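Long-range contacts in PUM-HD domain-containing protein (Caenorhabditis elegans, PDB 7CGF), which probably binds target mRNA 3' untranslated regions through a PUM-HD domain of Pumilio repeats, here in complex with a PBE RNA: residues Lys89-Gly94 with Glu128-Pro133; Asp108-Tyr113 with Ser140-Val145; Asn256-Ala261 with Val300-Lys305. The protein carries 2 engineered substitutions. One frame throughout, in Å; residues are numbered along the deposited sequence.

Contact 1: Lys89-Gly94 with Glu128-Pro133; sequences KFFEYG and EKINEP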
loop_
_atom_site.group_PDB
_atom_site.type_symbol
_atom_site.label_atom_id
_atom_site.label_comp_id
_atom_site.label_asym_id
_atom_site.label_seq_id
_atom_site.Cartn_x
_atom_site.Cartn_y
_atom_site.Cartn_z
ATOM N N LYS A 89 -18.005 12.030 -9.343
ATOM C CA LYS A 89 -18.766 11.543 -10.488
ATOM C C LYS A 89 -18.254 12.125 -11.797
ATOM O O LYS A 89 -18.345 11.470 -12.842
ATOM C CB LYS A 89 -20.253 11.885 -10.338
ATOM C CG LYS A 89 -21.019 11.017 -9.346
ATOM C CD LYS A 89 -20.936 9.559 -9.749
ATOM C CE LYS A 89 -21.947 8.697 -9.006
ATOM N NZ LYS A 89 -21.754 7.242 -9.355
ATOM N N PHE A 90 -17.742 13.350 -11.775
ATOM C CA PHE A 90 -17.289 13.980 -13.007
ATOM C C PHE A 90 -15.836 13.666 -13.352
ATOM O O PHE A 90 -15.312 14.216 -14.330
ATOM C CB PHE A 90 -17.527 15.484 -12.936
ATOM C CG PHE A 90 -18.974 15.840 -13.082
ATOM C CD1 PHE A 90 -19.579 15.782 -14.328
ATOM C CD2 PHE A 90 -19.735 16.157 -11.983
ATOM C CE1 PHE A 90 -20.931 16.087 -14.472
ATOM C CE2 PHE A 90 -21.081 16.455 -12.112
ATOM C CZ PHE A 90 -21.680 16.428 -13.363
ATOM N N PHE A 91 -15.177 12.786 -12.591
ATOM C CA PHE A 91 -13.903 12.222 -13.006
ATOM C C PHE A 91 -14.044 10.789 -13.499
ATOM O O PHE A 91 -13.038 10.147 -13.816
ATOM C CB PHE A 91 -12.882 12.274 -11.853
ATOM C CG PHE A 91 -12.223 13.610 -11.684
ATOM C CD1 PHE A 91 -11.562 14.208 -12.742
ATOM C CD2 PHE A 91 -12.235 14.258 -10.455
ATOM C CE1 PHE A 91 -10.938 15.432 -12.591
ATOM C CE2 PHE A 91 -11.603 15.483 -10.288
ATOM C CZ PHE A 91 -10.961 16.077 -11.372
ATOM N N GLU A 92 -15.264 10.274 -13.577
ATOM C CA GLU A 92 -15.472 8.902 -14.010
ATOM C C GLU A 92 -15.289 8.780 -15.521
ATOM O O GLU A 92 -15.384 9.758 -16.269
ATOM C CB GLU A 92 -16.872 8.406 -13.639
ATOM C CG GLU A 92 -17.203 8.378 -12.144
ATOM C CD GLU A 92 -16.420 7.327 -11.356
ATOM O OE1 GLU A 92 -15.910 6.348 -11.957
ATOM O OE2 GLU A 92 -16.328 7.487 -10.116
ATOM N N TYR A 93 -15.020 7.554 -15.973
ATOM C CA TYR A 93 -15.143 7.285 -17.401
ATOM C C TYR A 93 -16.568 7.601 -17.835
ATOM O O TYR A 93 -17.534 7.295 -17.129
ATOM C CB TYR A 93 -14.823 5.817 -17.721
ATOM C CG TYR A 93 -13.451 5.317 -17.315
ATOM C CD1 TYR A 93 -12.307 6.077 -17.531
ATOM C CD2 TYR A 93 -13.304 4.064 -16.718
ATOM C CE1 TYR A 93 -11.048 5.606 -17.157
ATOM C CE2 TYR A 93 -12.050 3.581 -16.346
ATOM C CZ TYR A 93 -10.933 4.354 -16.566
ATOM O OH TYR A 93 -9.702 3.865 -16.189
ATOM N N GLY A 94 -16.711 8.202 -19.005
ATOM C CA GLY A 94 -17.993 8.679 -19.448
ATOM C C GLY A 94 -18.190 10.157 -19.223
ATOM O O GLY A 94 -19.077 10.757 -19.841
ATOM N N GLU A 128 -6.816 8.001 -10.772
ATOM C CA GLU A 128 -7.223 6.677 -11.216
ATOM C C GLU A 128 -7.779 6.688 -12.631
ATOM O O GLU A 128 -7.646 5.692 -13.354
ATOM C CB GLU A 128 -8.275 6.130 -10.253
ATOM C CG GLU A 128 -8.976 4.860 -10.683
ATOM C CD GLU A 128 -8.085 3.641 -10.637
ATOM O OE1 GLU A 128 -7.030 3.691 -9.953
ATOM O OE2 GLU A 128 -8.458 2.631 -11.280
ATOM N N LYS A 129 -8.391 7.789 -13.050
ATOM C CA LYS A 129 -9.206 7.793 -14.266
ATOM C C LYS A 129 -8.645 8.620 -15.415
ATOM O O LYS A 129 -8.784 8.218 -16.580
ATOM C CB LYS A 129 -10.614 8.299 -13.950
ATOM C CG LYS A 129 -11.378 7.455 -12.911
ATOM C CD LYS A 129 -11.748 6.093 -13.450
ATOM C CE LYS A 129 -12.620 5.329 -12.454
ATOM N NZ LYS A 129 -13.056 4.002 -12.969
ATOM N N ILE A 130 -8.026 9.765 -15.140
ATOM C CA ILE A 130 -7.796 10.752 -16.190
ATOM C C ILE A 130 -6.543 10.461 -17.005
ATOM O O ILE A 130 -5.684 9.657 -16.617
ATOM C CB ILE A 130 -7.739 12.178 -15.614
ATOM C CG1 ILE A 130 -6.462 12.389 -14.782
ATOM C CG2 ILE A 130 -9.015 12.485 -14.834
ATOM C CD1 ILE A 130 -6.463 13.675 -13.939
ATOM N N ASN A 131 -6.435 11.131 -18.148
ATOM C CA ASN A 131 -5.329 10.903 -19.067
ATOM C C ASN A 131 -4.019 11.476 -18.516
ATOM O O ASN A 131 -3.997 12.302 -17.599
ATOM C CB ASN A 131 -5.651 11.520 -20.428
ATOM C CG ASN A 131 -6.092 12.956 -20.313
ATOM O OD1 ASN A 131 -5.285 13.848 -20.061
ATOM N ND2 ASN A 131 -7.386 13.188 -20.470
ATOM N N GLU A 132 -2.913 11.035 -19.116
ATOM C CA GLU A 132 -1.599 11.338 -18.554
ATOM C C GLU A 132 -1.283 12.831 -18.458
ATOM O O GLU A 132 -0.743 13.245 -17.418
ATOM C CB GLU A 132 -0.532 10.599 -19.364
ATOM C CG GLU A 132 0.850 10.682 -18.776
ATOM C CD GLU A 132 1.826 9.893 -19.602
ATOM O OE1 GLU A 132 2.325 10.439 -20.617
ATOM O OE2 GLU A 132 2.046 8.719 -19.259
ATOM N N PRO A 133 -1.559 13.678 -19.464
ATOM C CA PRO A 133 -1.309 15.118 -19.287
ATOM C C PRO A 133 -1.998 15.732 -18.082
ATOM O O PRO A 133 -1.431 16.617 -17.436
ATOM C CB PRO A 133 -1.841 15.714 -20.600
ATOM C CG PRO A 133 -1.615 14.632 -21.585
ATOM C CD PRO A 133 -1.946 13.370 -20.856
HETATM O O HOH W 1 -15.370 5.290 -14.106
HETATM O O HOH W 2 -10.737 2.582 -13.242
#
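Glu128 approaches Tyr93 only loosely, its carbonyl O 3.9 Å from Tyr93 OH. Water 2 donates to Glu128 OE2 (3.0 Å) and accepts from the ammonium of Lys129, while its link to the Tyr93 hydroxyl is weak. The other carboxylate oxygen, Glu128 OE1, is paired with Lys161. Lys129 gives the largest share of the buried surface. Its aliphatic chain crosses the Tyr93 side chain at about a right angle, with Lys129 CD over the middle of the ring, 3.7 Å from the Tyr93 centroid and 14° off the ring normal, a CH-pi contact. Nearer the backbone, Lys129 CB rests against Phe91 O at 3.1 Å. The chain then bends at chi2 (-69°), which sets CD over the tyrosine. At its tip, Lys129 NZ forms a long salt bridge to Glu92 OE1 (3.8 Å), supplemented by water 1, which accepts from Lys129 NZ at 2.9 Å and from Tyr93 N at 3.0 Å and donates to Glu92 OE1. Glu92 OE2 is bridged to Lys125, so the carboxylate serves two lysines. Ile130, where the chain leaves the helical conformation of 119-129, supplies the apolar end: its CG2 sits 3.7 Å from Phe91 CD1, obliquely to the ring, with the two side chains side by side. Phe91 also packs on Leu102, Val103 and Val122. No direct hydrogen bond joins the two segments, which lie in successive predicted Pumilio repeats. The join therefore combines a buried Phe91-Ile130 patch with a partly hydrated network in which the Lys129 charge is probably balanced by Glu92 and, through water, by Glu128.

Contact 2: Asp108-Tyr113 with Ser140-Val145; sequences DRVPEY and SQIRHV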
loop_
_atom_site.group_PDB
_atom_site.type_symbol
_atom_site.label_atom_id
_atom_site.label_comp_id
_atom_site.label_asym_id
_atom_site.label_seq_id
_atom_site.Cartn_x
_atom_site.Cartn_y
_atom_site.Cartn_z
ATOM N N ASP A 108 -5.386 24.705 -8.169
ATOM C CA ASP A 108 -4.628 25.660 -7.364
ATOM C C ASP A 108 -4.545 25.259 -5.897
ATOM O O ASP A 108 -3.601 25.669 -5.212
ATOM C CB ASP A 108 -5.234 27.063 -7.479
ATOM C CG ASP A 108 -5.080 27.666 -8.869
ATOM O OD1 ASP A 108 -4.230 27.196 -9.653
ATOM O OD2 ASP A 108 -5.818 28.629 -9.173
ATOM N N ARG A 109 -5.489 24.458 -5.399
ATOM C CA ARG A 109 -5.480 24.030 -4.006
ATOM C C ARG A 109 -5.185 22.547 -3.834
ATOM O O ARG A 109 -5.387 22.013 -2.735
ATOM C CB ARG A 109 -6.812 24.375 -3.340
ATOM C CG ARG A 109 -7.039 25.873 -3.235
ATOM C CD ARG A 109 -8.066 26.230 -2.185
ATOM N NE ARG A 109 -8.172 27.680 -2.062
ATOM C CZ ARG A 109 -9.041 28.322 -1.286
ATOM N NH1 ARG A 109 -9.907 27.649 -0.535
ATOM N NH2 ARG A 109 -9.036 29.650 -1.258
ATOM N N VAL A 110 -4.718 21.871 -4.880
ATOM C CA VAL A 110 -4.284 20.479 -4.765
ATOM C C VAL A 110 -3.292 20.316 -3.616
ATOM O O VAL A 110 -3.387 19.323 -2.880
ATOM C CB VAL A 110 -3.706 19.956 -6.094
ATOM C CG1 VAL A 110 -2.814 18.738 -5.881
ATOM C CG2 VAL A 110 -4.844 19.603 -7.060
ATOM N N PRO A 111 -2.336 21.230 -3.401
ATOM C CA PRO A 111 -1.400 21.024 -2.282
ATOM C C PRO A 111 -2.069 20.993 -0.916
ATOM O O PRO A 111 -1.514 20.389 0.011
ATOM C CB PRO A 111 -0.429 22.205 -2.424
ATOM C CG PRO A 111 -0.434 22.502 -3.876
ATOM C CD PRO A 111 -1.908 22.369 -4.231
ATOM N N GLU A 112 -3.244 21.608 -0.757
ATOM C CA GLU A 112 -4.014 21.482 0.476
ATOM C C GLU A 112 -4.923 20.257 0.464
ATOM O O GLU A 112 -5.023 19.544 1.474
ATOM C CB GLU A 112 -4.857 22.751 0.705
ATOM C CG GLU A 112 -4.059 24.054 0.642
ATOM C CD GLU A 112 -4.933 25.293 0.397
ATOM O OE1 GLU A 112 -6.134 25.290 0.762
ATOM O OE2 GLU A 112 -4.411 26.280 -0.166
ATOM N N TYR A 113 -5.595 20.009 -0.666
ATOM C CA TYR A 113 -6.542 18.902 -0.766
ATOM C C TYR A 113 -5.875 17.560 -0.490
ATOM O O TYR A 113 -6.524 16.635 0.014
ATOM C CB TYR A 113 -7.187 18.878 -2.162
ATOM C CG TYR A 113 -8.032 20.106 -2.498
ATOM C CD1 TYR A 113 -8.677 20.837 -1.501
ATOM C CD2 TYR A 113 -8.152 20.537 -3.812
ATOM C CE1 TYR A 113 -9.443 21.973 -1.817
ATOM C CE2 TYR A 113 -8.927 21.672 -4.138
ATOM C CZ TYR A 113 -9.561 22.375 -3.141
ATOM O OH TYR A 113 -10.302 23.501 -3.468
ATOM N N SER A 140 2.282 18.025 -10.635
ATOM C CA SER A 140 3.091 19.242 -10.595
ATOM C C SER A 140 2.781 20.084 -9.360
ATOM O O SER A 140 3.642 20.835 -8.886
ATOM C CB SER A 140 2.881 20.048 -11.880
ATOM O OG SER A 140 1.696 20.831 -11.794
ATOM N N GLN A 141 1.569 19.958 -8.817
ATOM C CA GLN A 141 1.218 20.609 -7.560
ATOM C C GLN A 141 1.641 19.779 -6.355
ATOM O O GLN A 141 2.117 20.328 -5.354
ATOM C CB GLN A 141 -0.288 20.870 -7.522
ATOM C CG GLN A 141 -0.700 22.049 -8.378
ATOM C CD GLN A 141 -0.387 23.365 -7.689
ATOM O OE1 GLN A 141 0.770 23.722 -7.505
ATOM N NE2 GLN A 141 -1.432 24.086 -7.281
ATOM N N ILE A 142 1.466 18.456 -6.430
ATOM C CA ILE A 142 1.940 17.561 -5.375
ATOM C C ILE A 142 3.429 17.766 -5.131
ATOM O O ILE A 142 3.909 17.608 -3.997
ATOM C CB ILE A 142 1.598 16.097 -5.744
ATOM C CG1 ILE A 142 0.074 15.896 -5.746
ATOM C CG2 ILE A 142 2.248 15.110 -4.792
ATOM C CD1 ILE A 142 -0.574 16.075 -4.400
ATOM N N ARG A 143 4.166 18.158 -6.179
ATOM C CA ARG A 143 5.601 18.428 -6.084
ATOM C C ARG A 143 5.926 19.359 -4.923
ATOM O O ARG A 143 6.947 19.192 -4.239
ATOM C CB ARG A 143 6.078 19.054 -7.397
ATOM C CG ARG A 143 7.136 18.292 -8.146
ATOM C CD ARG A 143 7.467 18.999 -9.456
ATOM N NE ARG A 143 7.448 18.052 -10.568
ATOM C CZ ARG A 143 8.506 17.347 -10.955
ATOM N NH1 ARG A 143 8.404 16.489 -11.967
ATOM N NH2 ARG A 143 9.663 17.509 -10.326
ATOM N N HIS A 144 5.062 20.346 -4.684
ATOM C CA HIS A 144 5.340 21.386 -3.702
ATOM C C HIS A 144 5.245 20.899 -2.266
ATOM O O HIS A 144 5.755 21.583 -1.368
ATOM C CB HIS A 144 4.382 22.562 -3.903
ATOM C CG HIS A 144 4.459 23.155 -5.266
ATOM N ND1 HIS A 144 3.348 23.387 -6.046
ATOM C CD2 HIS A 144 5.526 23.538 -6.004
ATOM C CE1 HIS A 144 3.725 23.905 -7.201
ATOM N NE2 HIS A 144 5.043 23.997 -7.204
ATOM N N VAL A 145 4.594 19.759 -2.024
ATOM C CA VAL A 145 4.367 19.276 -0.666
ATOM C C VAL A 145 4.715 17.797 -0.524
ATOM O O VAL A 145 4.247 17.146 0.411
ATOM C CB VAL A 145 2.903 19.523 -0.230
ATOM C CG1 VAL A 145 2.628 21.017 -0.059
ATOM C CG2 VAL A 145 1.926 18.948 -1.270
#
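Pro111 packs against Gln141, the two side chains crossing obliquely: Pro111 CD lies 3.5 Å from Gln141 NE2, and Pro111 CG is 3.9 Å from the amide carbon, Gln141 CD. At CB the proline meets Val145, with Pro111 CB 4.0 Å from Val145 CG1. Val110 adds apolar contacts, chiefly through CG1. This methyl, anti to the backbone N (chi1 159°), reaches both Gln141 CB at 3.7 Å and Ile142 CD1 at 3.8 Å, the valine and isoleucine side chains meeting at about a right angle. The backbones come closest at the CA atoms of Pro111 and Ile142, 5.7 Å apart.

One shell further out, the bend of Gln141 at chi2 (-78°) turns its amide carbon to the proline ring, and a hydrogen bond from Gln141 NE2 to Ile107 O, just before the first segment, fixes the amide there. The turn carrying Val110 and Pro111 is tied by Arg109 O, which accepts from both Glu112 N and Tyr113 N. Arg109 and Tyr113 in turn reach Asp75 with their side chains, by a salt bridge and a hydrogen bond.

Short helix 110-113 thus packs against the C-terminal part of helix 132-142, within the all-helical solenoid of predicted Pumilio repeats. Helix 119-129 flanks it too, where Val110 touches Leu123, while Ile142 and Val145 extend the apolar seam to Ala114 and Phe115.

Contact 3: Asn256-Ala261 with Val300-Lys305; sequences NLFEFA and VVQMMK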
loop_
_atom_site.group_PDB
_atom_site.type_symbol
_atom_site.label_atom_id
_atom_site.label_comp_id
_atom_site.label_asym_id
_atom_site.label_seq_id
_atom_site.Cartn_x
_atom_site.Cartn_y
_atom_site.Cartn_z
ATOM N N ASN A 256 23.245 -14.492 10.299
ATOM C CA ASN A 256 22.715 -14.011 11.567
ATOM C C ASN A 256 21.361 -14.634 11.848
ATOM O O ASN A 256 20.448 -13.970 12.345
ATOM C CB ASN A 256 22.627 -12.490 11.568
ATOM C CG ASN A 256 23.975 -11.841 11.343
ATOM O OD1 ASN A 256 24.741 -11.645 12.287
ATOM N ND2 ASN A 256 24.287 -11.534 10.088
ATOM N N LEU A 257 21.232 -15.937 11.566
ATOM C CA LEU A 257 19.918 -16.575 11.468
ATOM C C LEU A 257 19.184 -16.575 12.802
ATOM O O LEU A 257 17.984 -16.286 12.854
ATOM C CB LEU A 257 20.065 -18.006 10.944
ATOM C CG LEU A 257 18.759 -18.790 10.775
ATOM C CD1 LEU A 257 17.861 -18.159 9.723
ATOM C CD2 LEU A 257 19.023 -20.252 10.440
ATOM N N PHE A 258 19.874 -16.920 13.888
ATOM C CA PHE A 258 19.185 -16.977 15.170
ATOM C C PHE A 258 18.651 -15.608 15.574
ATOM O O PHE A 258 17.506 -15.491 16.024
ATOM C CB PHE A 258 20.110 -17.533 16.247
ATOM C CG PHE A 258 19.419 -17.751 17.548
ATOM C CD1 PHE A 258 18.546 -18.810 17.703
ATOM C CD2 PHE A 258 19.606 -16.879 18.602
ATOM C CE1 PHE A 258 17.884 -19.013 18.901
ATOM C CE2 PHE A 258 18.944 -17.079 19.797
ATOM C CZ PHE A 258 18.081 -18.144 19.940
ATOM N N GLU A 259 19.453 -14.557 15.398
ATOM C CA GLU A 259 18.996 -13.227 15.784
ATOM C C GLU A 259 17.806 -12.781 14.938
ATOM O O GLU A 259 16.818 -12.274 15.478
ATOM C CB GLU A 259 20.144 -12.225 15.681
ATOM C CG GLU A 259 21.153 -12.350 16.819
ATOM C CD GLU A 259 20.487 -12.322 18.187
ATOM O OE1 GLU A 259 19.798 -11.322 18.493
ATOM O OE2 GLU A 259 20.637 -13.310 18.945
ATOM N N PHE A 260 17.864 -12.994 13.618
ATOM C CA PHE A 260 16.740 -12.585 12.771
ATOM C C PHE A 260 15.483 -13.373 13.100
ATOM O O PHE A 260 14.375 -12.818 13.120
ATOM C CB PHE A 260 17.090 -12.753 11.290
ATOM C CG PHE A 260 17.754 -11.551 10.688
ATOM C CD1 PHE A 260 19.121 -11.363 10.820
ATOM C CD2 PHE A 260 17.023 -10.636 9.957
ATOM C CE1 PHE A 260 19.741 -10.261 10.270
ATOM C CE2 PHE A 260 17.633 -9.531 9.395
ATOM C CZ PHE A 260 18.999 -9.336 9.565
ATOM N N ALA A 261 15.634 -14.663 13.407
ATOM C CA ALA A 261 14.474 -15.528 13.566
ATOM C C ALA A 261 13.759 -15.327 14.898
ATOM O O ALA A 261 12.561 -15.620 14.996
ATOM C CB ALA A 261 14.895 -16.995 13.437
ATOM N N VAL A 300 18.554 -24.811 14.484
ATOM C CA VAL A 300 17.163 -25.150 14.186
ATOM C C VAL A 300 16.448 -25.658 15.434
ATOM O O VAL A 300 15.247 -25.410 15.614
ATOM C CB VAL A 300 17.091 -26.166 13.021
ATOM C CG1 VAL A 300 17.864 -27.467 13.354
ATOM C CG2 VAL A 300 15.643 -26.458 12.646
ATOM N N VAL A 301 17.172 -26.343 16.324
ATOM C CA VAL A 301 16.584 -26.814 17.573
ATOM C C VAL A 301 16.272 -25.639 18.494
ATOM O O VAL A 301 15.159 -25.525 19.023
ATOM C CB VAL A 301 17.523 -27.829 18.247
ATOM C CG1 VAL A 301 16.942 -28.283 19.574
ATOM C CG2 VAL A 301 17.768 -29.005 17.310
ATOM N N GLN A 302 17.246 -24.741 18.685
ATOM C CA GLN A 302 17.014 -23.526 19.462
ATOM C C GLN A 302 15.848 -22.728 18.897
ATOM O O GLN A 302 15.024 -22.192 19.649
ATOM C CB GLN A 302 18.273 -22.665 19.477
ATOM C CG GLN A 302 19.525 -23.391 19.940
ATOM C CD GLN A 302 20.768 -22.531 19.849
ATOM O OE1 GLN A 302 20.721 -21.326 20.085
ATOM N NE2 GLN A 302 21.890 -23.149 19.487
ATOM N N MET A 303 15.757 -22.653 17.568
ATOM C CA MET A 303 14.679 -21.904 16.932
ATOM C C MET A 303 13.314 -22.494 17.262
ATOM O O MET A 303 12.343 -21.758 17.457
ATOM C CB MET A 303 14.909 -21.873 15.418
ATOM C CG MET A 303 16.033 -20.933 15.006
ATOM S SD MET A 303 16.445 -21.122 13.252
ATOM C CE MET A 303 14.932 -20.571 12.471
ATOM N N MET A 304 13.215 -23.820 17.332
ATOM C CA MET A 304 11.927 -24.446 17.602
ATOM C C MET A 304 11.438 -24.163 19.016
ATOM O O MET A 304 10.237 -24.291 19.277
ATOM C CB MET A 304 12.019 -25.955 17.367
ATOM C CG MET A 304 12.155 -26.342 15.902
ATOM S SD MET A 304 12.454 -28.104 15.654
ATOM C CE MET A 304 10.800 -28.738 15.912
ATOM N N LYS A 305 12.334 -23.783 19.922
ATOM C CA LYS A 305 11.975 -23.439 21.290
ATOM C C LYS A 305 11.522 -21.991 21.441
ATOM O O LYS A 305 11.144 -21.595 22.548
ATOM C CB LYS A 305 13.164 -23.690 22.222
ATOM C CG LYS A 305 13.582 -25.156 22.333
ATOM C CD LYS A 305 14.944 -25.293 23.000
ATOM C CE LYS A 305 15.333 -26.758 23.149
ATOM N NZ LYS A 305 16.759 -26.934 23.536
#
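The Phe258 ring takes Gln302 OE1 over one face, 3.8 Å above its plane and offset toward the rim. Ring and amide planes are 55° apart, so the two groups do not stack. Gln302 CB touches the ring at Phe258 CE1 (3.7 Å), and Met303 CG approaches it obliquely at Phe258 CD1 (4.3 Å). Gln302 NE2 is hydrogen-bonded to Val297 O, which would hold the amide with OE1 over the ring face. An alanine in place of Phe258 would probably leave Gln302 CB and OE1 and Met303 CG without their aromatic neighbour and open a gap at this side of the interface.

Deeper in, Met303 bends at chi3 (65°), which directs CE to Ala261 CB at 3.7 Å, while its SD lies 3.9 Å from Leu257 CD2. Leu257 is backed by Ile285 and Ala289, and Met303 by Ala309 and Val313.

The helical segments 257-261 and 300-304 run nearly parallel, their axes at 16° with a closest approach of 10.4 Å. Near-parallel packing of helices from successive predicted Pumilio repeats is characteristic of the curved all-helical solenoid of PUF proteins.

How the contacts relate
Contacts 1 and 2 are close neighbours, their centres about 18 Å apart and nearest atoms about 8 Å apart without touching. Both second segments include parts of helix 132-142, though in contact 1 the touching residues precede it. Their segments alternate along the chain: 89-94, 108-113, 128-133, then 140-145. Contact 1 joins two successive predicted repeats, and contact 2 lies at the boundary of the second of these and the next. Contact 3 comes later in sequence, on the opposite side of the chain's centre, its centre about 51 Å from that of contact 1 and about 48 Å from that of contact 2. Local joins therefore recur at distant points of one elongated, strand-free PUM-HD solenoid, which carries the bound RNA.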